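Local coordinates for protein TRAP-T family transporter, DctP (Periplasmic binding) subunit (Sulfitobacter sp. NAS-14.1, PDB 4PF8) that binds beta-D-galacturonate and probably delivers it, as the periplasmic solute-binding subunit, to a TRAP-type membrane transporter, at residues L138-A143 with P233-M238. Numbering follows the deposited sequence.
Sequences LGYYDA and PECLCM. With GTR (beta-D-galactopyranuronic acid), chain D.
Gly-139 and Tyr-141 pair with Leu-236 and Glu-234 in an antiparallel strand contact with a classic beta bulge, where strand 135-141, at one edge of the five-stranded sheet in this two-lobed solute-binding fold, meets strand 234-239. The N-to-C directions of strand segments 138-141 and 234-238 differ by 155°, close to antiparallel. The bulge is identified by Leu-138 and Gly-139 both facing Leu-236: Leu-236 O accepts a hydrogen bond from Leu-138 N at 2.7 Å and a weak one from Gly-139 N. Register is regular beyond it, Tyr-141 N giving to Glu-234 O (2.8 Å) and Glu-234 N returning a straighter bond to Tyr-141 O (165° at the hydrogen).

On one face Cys-235 SG sits obliquely to the Tyr-140 ring, 3.9 Å from Tyr-140 CE1, in a sulfur-aromatic contact. On the other, Tyr-141 CE1 packs against Leu-236 CB (3.8 Å), and Tyr-141 OH is hydrogen-bonded to Ser-261 of helix 248-282.

With CG anti to its carbonyl carbon (chi1 -49°), Glu-234 runs extended to the sugar, its CG passing Ala-143 CB. A water that donates to Asp-142 O also donates weakly to OE1, while OE2 takes the sugar's hydroxyl. Replacing Glu-234 by an alanine would probably leave that O2 hydroxyl without this acceptor and open a gap beside Ala-143. Arg-146, Arg-167 and Asn-207 are among the sugar's other partners, but the very short bond from GTR O2 ends on Glu-234 OE2, at 2.5 Å.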
loop_
_atom_site.group_PDB
_atom_site.type_symbol
_atom_site.label_atom_id
_atom_site.label_comp_id
_atom_site.label_asym_id
_atom_site.label_seq_id
_atom_site.Cartn_x
_atom_site.Cartn_y
_atom_site.Cartn_z
ATOM N N LEU A 138 -5.361 6.929 11.732
ATOM C CA LEU A 138 -5.224 6.362 13.073
ATOM C C LEU A 138 -3.917 5.606 13.273
ATOM O O LEU A 138 -3.502 5.340 14.402
ATOM C CB LEU A 138 -6.381 5.422 13.376
ATOM C CG LEU A 138 -7.772 6.062 13.314
ATOM C CD1 LEU A 138 -8.827 4.995 13.521
ATOM C CD2 LEU A 138 -7.922 7.172 14.347
ATOM N N GLY A 139 -3.260 5.258 12.181
ATOM C CA GLY A 139 -1.998 4.567 12.264
ATOM C C GLY A 139 -1.537 4.144 10.897
ATOM O O GLY A 139 -2.329 4.048 9.968
ATOM N N TYR A 140 -0.236 3.931 10.769
ATOM C CA TYR A 140 0.358 3.485 9.511
ATOM C C TYR A 140 0.812 2.027 9.580
ATOM O O TYR A 140 1.738 1.650 10.317
ATOM C CB TYR A 140 1.504 4.438 9.090
ATOM C CG TYR A 140 1.022 5.847 8.843
ATOM C CD1 TYR A 140 0.166 6.127 7.773
ATOM C CD2 TYR A 140 1.409 6.900 9.672
ATOM C CE1 TYR A 140 -0.313 7.400 7.557
ATOM C CE2 TYR A 140 0.944 8.192 9.449
ATOM C CZ TYR A 140 0.077 8.428 8.384
ATOM O OH TYR A 140 -0.399 9.707 8.151
ATOM N N TYR A 141 0.108 1.203 8.821
ATOM C CA TYR A 141 0.375 -0.230 8.710
ATOM C C TYR A 141 1.513 -0.483 7.725
ATOM O O TYR A 141 1.737 0.286 6.793
ATOM C CB TYR A 141 -0.881 -0.971 8.229
ATOM C CG TYR A 141 -1.984 -1.259 9.258
ATOM C CD1 TYR A 141 -2.102 -0.545 10.438
ATOM C CD2 TYR A 141 -2.919 -2.252 9.011
ATOM C CE1 TYR A 141 -3.137 -0.835 11.352
ATOM C CE2 TYR A 141 -3.927 -2.547 9.903
ATOM C CZ TYR A 141 -4.039 -1.843 11.064
ATOM O OH TYR A 141 -5.062 -2.148 11.934
ATOM N N ASP A 142 2.240 -1.565 7.964
ATOM C CA ASP A 142 3.378 -1.986 7.150
ATOM C C ASP A 142 2.906 -2.764 5.931
ATOM O O ASP A 142 2.054 -3.637 6.037
ATOM C CB ASP A 142 4.245 -2.894 8.032
ATOM C CG ASP A 142 5.664 -3.111 7.514
ATOM O OD1 ASP A 142 5.981 -2.830 6.335
ATOM O OD2 ASP A 142 6.479 -3.606 8.349
ATOM N N ALA A 143 3.460 -2.441 4.772
ATOM C CA ALA A 143 3.242 -3.236 3.571
ATOM C C ALA A 143 4.579 -3.579 2.915
ATOM O O ALA A 143 4.649 -3.860 1.712
ATOM C CB ALA A 143 2.335 -2.525 2.597
ATOM N N PRO A 233 3.455 3.000 2.588
ATOM C CA PRO A 233 2.718 2.784 3.840
ATOM C C PRO A 233 1.238 2.675 3.599
ATOM O O PRO A 233 0.759 3.142 2.569
ATOM C CB PRO A 233 2.994 4.057 4.645
ATOM C CG PRO A 233 4.124 4.741 3.941
ATOM C CD PRO A 233 4.035 4.345 2.523
ATOM N N GLU A 234 0.527 2.058 4.542
ATOM C CA GLU A 234 -0.918 1.983 4.477
ATOM C C GLU A 234 -1.459 2.685 5.690
ATOM O O GLU A 234 -0.766 2.808 6.706
ATOM C CB GLU A 234 -1.368 0.533 4.414
ATOM C CG GLU A 234 -0.573 -0.168 3.350
ATOM C CD GLU A 234 -1.201 -1.408 2.815
ATOM O OE1 GLU A 234 -1.903 -2.112 3.572
ATOM O OE2 GLU A 234 -0.974 -1.687 1.608
ATOM N N CYS A 235 -2.673 3.177 5.587
ATOM C CA CYS A 235 -3.237 3.967 6.644
ATOM C C CYS A 235 -4.537 3.349 7.118
ATOM O O CYS A 235 -5.456 3.142 6.310
ATOM C CB CYS A 235 -3.446 5.373 6.132
ATOM S SG CYS A 235 -4.098 6.486 7.343
ATOM N N LEU A 236 -4.566 3.005 8.397
ATOM C CA LEU A 236 -5.808 2.673 9.083
ATOM C C LEU A 236 -6.464 4.013 9.337
ATOM O O LEU A 236 -5.895 4.880 10.008
ATOM C CB LEU A 236 -5.552 1.966 10.426
ATOM C CG LEU A 236 -6.820 1.817 11.276
ATOM C CD1 LEU A 236 -7.838 0.862 10.672
ATOM C CD2 LEU A 236 -6.429 1.369 12.694
ATOM N N CYS A 237 -7.638 4.212 8.763
ATOM C CA CYS A 237 -8.270 5.500 8.911
ATOM C C CYS A 237 -9.758 5.422 9.002
ATOM O O CYS A 237 -10.379 4.419 8.701
ATOM C CB CYS A 237 -7.927 6.378 7.746
ATOM S SG CYS A 237 -8.386 5.656 6.200
HETATM N N MSE A 238 -10.313 6.544 9.409
HETATM C CA MSE A 238 -11.735 6.663 9.608
HETATM C C MSE A 238 -12.236 7.786 8.759
HETATM O O MSE A 238 -11.539 8.766 8.511
HETATM C CB MSE A 238 -11.994 6.982 11.076
HETATM C CG MSE A 238 -13.430 7.104 11.442
HETATM SE SE MSE A 238 -13.650 6.581 13.310
HETATM C CE MSE A 238 -12.981 4.899 13.044
HETATM C C1 GTR D . -0.959 -4.255 -1.748
HETATM C C2 GTR D . -1.670 -3.280 -0.870
HETATM C C3 GTR D . -3.110 -3.205 -1.346
HETATM C C4 GTR D . -3.187 -2.746 -2.796
HETATM C C5 GTR D . -2.355 -3.741 -3.598
HETATM C C6 GTR D . -2.285 -3.320 -5.061
HETATM O O1 GTR D . 0.455 -4.327 -1.383
HETATM O O2 GTR D . -1.630 -3.799 0.487
HETATM O O3 GTR D . -3.753 -2.188 -0.548
HETATM O O4 GTR D . -2.606 -1.434 -2.877
HETATM O O5 GTR D . -1.012 -3.845 -3.080
HETATM O O6A GTR D . -1.214 -3.610 -5.658
HETATM O O6B GTR D . -3.312 -2.855 -5.607
HETATM O O HOH W 1 -0.100 -4.461 4.290
#